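Local structure of Dye type peroxidase A (6GZW) at residues 212-217 and 357-362. The protein probably uses its haem b to reduce hydrogen peroxide while oxidising dyes and other organic substrates, as dye-decolourising peroxidases do. Residues are numbered along the deposited sequence; the frame is centred on the assembly and turned at random.
Sequences PAWMAN and LFAVPG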
loop_
_atom_site.group_PDB
_atom_site.type_symbol
_atom_site.label_atom_id
_atom_site.label_comp_id
_atom_site.label_asym_id
_atom_site.label_seq_id
_atom_site.Cartn_x
_atom_site.Cartn_y
_atom_site.Cartn_z
ATOM N N PRO A 212 2.527 21.680 29.873
ATOM C CA PRO A 212 2.211 23.048 29.477
ATOM C C PRO A 212 0.786 23.129 28.939
ATOM O O PRO A 212 0.294 22.181 28.323
ATOM C CB PRO A 212 3.264 23.377 28.406
ATOM C CG PRO A 212 3.920 22.072 28.037
ATOM C CD PRO A 212 3.289 20.963 28.830
ATOM N N ALA A 213 0.118 24.254 29.180
ATOM C CA ALA A 213 -1.305 24.374 28.879
ATOM C C ALA A 213 -1.628 24.156 27.402
ATOM O O ALA A 213 -2.704 23.669 27.095
ATOM C CB ALA A 213 -1.824 25.735 29.346
ATOM N N TRP A 214 -0.694 24.473 26.493
ATOM C CA TRP A 214 -0.958 24.282 25.060
ATOM C C TRP A 214 -1.217 22.808 24.696
ATOM O O TRP A 214 -1.792 22.530 23.645
ATOM C CB TRP A 214 0.173 24.866 24.183
ATOM C CG TRP A 214 1.441 24.098 24.156
ATOM C CD1 TRP A 214 2.532 24.293 24.939
ATOM C CD2 TRP A 214 1.771 23.018 23.269
ATOM N NE1 TRP A 214 3.522 23.396 24.621
ATOM C CE2 TRP A 214 3.082 22.602 23.592
ATOM C CE3 TRP A 214 1.087 22.363 22.237
ATOM C CZ2 TRP A 214 3.711 21.549 22.931
ATOM C CZ3 TRP A 214 1.731 21.321 21.573
ATOM C CH2 TRP A 214 3.015 20.935 21.914
ATOM N N MET A 215 -0.776 21.873 25.544
ATOM C CA MET A 215 -1.038 20.444 25.328
ATOM C C MET A 215 -2.354 19.886 25.893
ATOM O O MET A 215 -2.594 18.673 25.819
ATOM C CB MET A 215 0.154 19.614 25.814
ATOM C CG MET A 215 1.233 19.409 24.760
ATOM S SD MET A 215 0.687 18.489 23.307
ATOM C CE MET A 215 0.391 16.877 24.046
ATOM N N ALA A 216 -3.201 20.749 26.459
ATOM C CA ALA A 216 -4.491 20.322 27.019
ATOM C C ALA A 216 -5.334 19.456 26.072
ATOM O O ALA A 216 -5.488 19.800 24.902
ATOM C CB ALA A 216 -5.288 21.530 27.498
ATOM N N ASN A 217 -5.795 18.301 26.564
ATOM C CA ASN A 217 -6.519 17.307 25.766
ATOM C C ASN A 217 -5.681 16.645 24.643
ATOM O O ASN A 217 -6.239 15.967 23.793
ATOM C CB ASN A 217 -7.799 17.899 25.211
ATOM C CG ASN A 217 -8.627 18.566 26.290
ATOM O OD1 ASN A 217 -8.840 17.975 27.350
ATOM N ND2 ASN A 217 -9.057 19.809 26.055
ATOM N N LEU A 357 9.108 10.639 18.770
ATOM C CA LEU A 357 8.295 10.994 19.920
ATOM C C LEU A 357 7.722 12.379 19.666
ATOM O O LEU A 357 8.499 13.327 19.500
ATOM C CB LEU A 357 9.136 10.988 21.204
ATOM C CG LEU A 357 8.592 11.673 22.449
ATOM C CD1 LEU A 357 7.266 11.089 22.871
ATOM C CD2 LEU A 357 9.614 11.593 23.575
ATOM N N PHE A 358 6.389 12.494 19.545
ATOM C CA PHE A 358 5.764 13.781 19.204
ATOM C C PHE A 358 4.648 14.179 20.168
ATOM O O PHE A 358 3.928 13.314 20.692
ATOM C CB PHE A 358 5.272 13.773 17.752
ATOM C CG PHE A 358 6.316 13.315 16.757
ATOM C CD1 PHE A 358 7.342 14.157 16.341
ATOM C CD2 PHE A 358 6.283 12.021 16.256
ATOM C CE1 PHE A 358 8.294 13.724 15.438
ATOM C CE2 PHE A 358 7.240 11.581 15.345
ATOM C CZ PHE A 358 8.251 12.427 14.925
ATOM N N ALA A 359 4.540 15.494 20.399
ATOM C CA ALA A 359 3.471 16.080 21.191
ATOM C C ALA A 359 2.309 16.431 20.280
ATOM O O ALA A 359 2.423 17.344 19.441
ATOM C CB ALA A 359 3.962 17.335 21.896
ATOM N N VAL A 360 1.187 15.760 20.458
ATOM C CA VAL A 360 0.037 15.891 19.584
ATOM C C VAL A 360 -1.028 16.637 20.399
ATOM O O VAL A 360 -1.671 16.045 21.277
ATOM C CB VAL A 360 -0.423 14.495 19.124
ATOM C CG1 VAL A 360 -1.756 14.518 18.411
ATOM C CG2 VAL A 360 0.643 13.858 18.221
ATOM N N PRO A 361 -1.195 17.949 20.150
ATOM C CA PRO A 361 -2.136 18.715 20.987
ATOM C C PRO A 361 -3.593 18.351 20.789
ATOM O O PRO A 361 -3.946 17.464 19.998
ATOM C CB PRO A 361 -1.866 20.150 20.550
ATOM C CG PRO A 361 -1.499 19.994 19.107
ATOM C CD PRO A 361 -0.596 18.809 19.120
ATOM N N GLY A 362 -4.469 18.999 21.549
ATOM C CA GLY A 362 -5.908 18.805 21.383
ATOM C C GLY A 362 -6.435 19.116 19.994
ATOM O O GLY A 362 -5.741 19.724 19.177
HETATM O O HOH W 1 -4.087 21.322 23.203
HETATM O O HOH W 2 -5.736 15.432 20.858
#
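Trp214 takes the crowded chi1 position (74°), with CG between the backbone N and the carbonyl carbon, and Met215 bends at chi2 and chi3 (-63° and -67°); together they carry indole and thioether to the end of strand 350-360. That strand lies inside the antiparallel sheet shared by the two ferredoxin-like halves of the Dyp-type peroxidase fold, between strands 83-89 and 219-228. Residues 213-215 form a 3-10 turn just before strand 219-228, with Met215 N hydrogen-bonded to Pro212 O. The methyl of Ala359 points at this turn and meets two groups: Trp214 CH2 at 3.7 Å from Ala359 CB, and Met215 SD. The indole crosses the Pro361 ring obliquely, Trp214 CZ3 resting 3.9 Å from Pro361 CB, while its NE1 is hydrogen-bonded to Gln101 O. Met215 CG sits over one face of the indole, toward its rim. Beyond it, Met215 SD sits 3.7 Å from Pro361 CA, and Met215 CE ends 3.6 Å from Val360 O. An alanine in place of Met215 would probably loosen the packing around Ala359 and Pro361, since the CG on the indole, SD and CE would all be lost. Farther along, the two backbones are joined through water. One water donates to Asn217 O and Pro361 O, which also accept bonds from His18 ND1 and Gln19 NE2 respectively. At Gly362 a CB would clash with Ala216 O. A second water donates to Trp214 O and Ala216 O, and accepts from Gly362 N, which lies 2.9 Å from the water O.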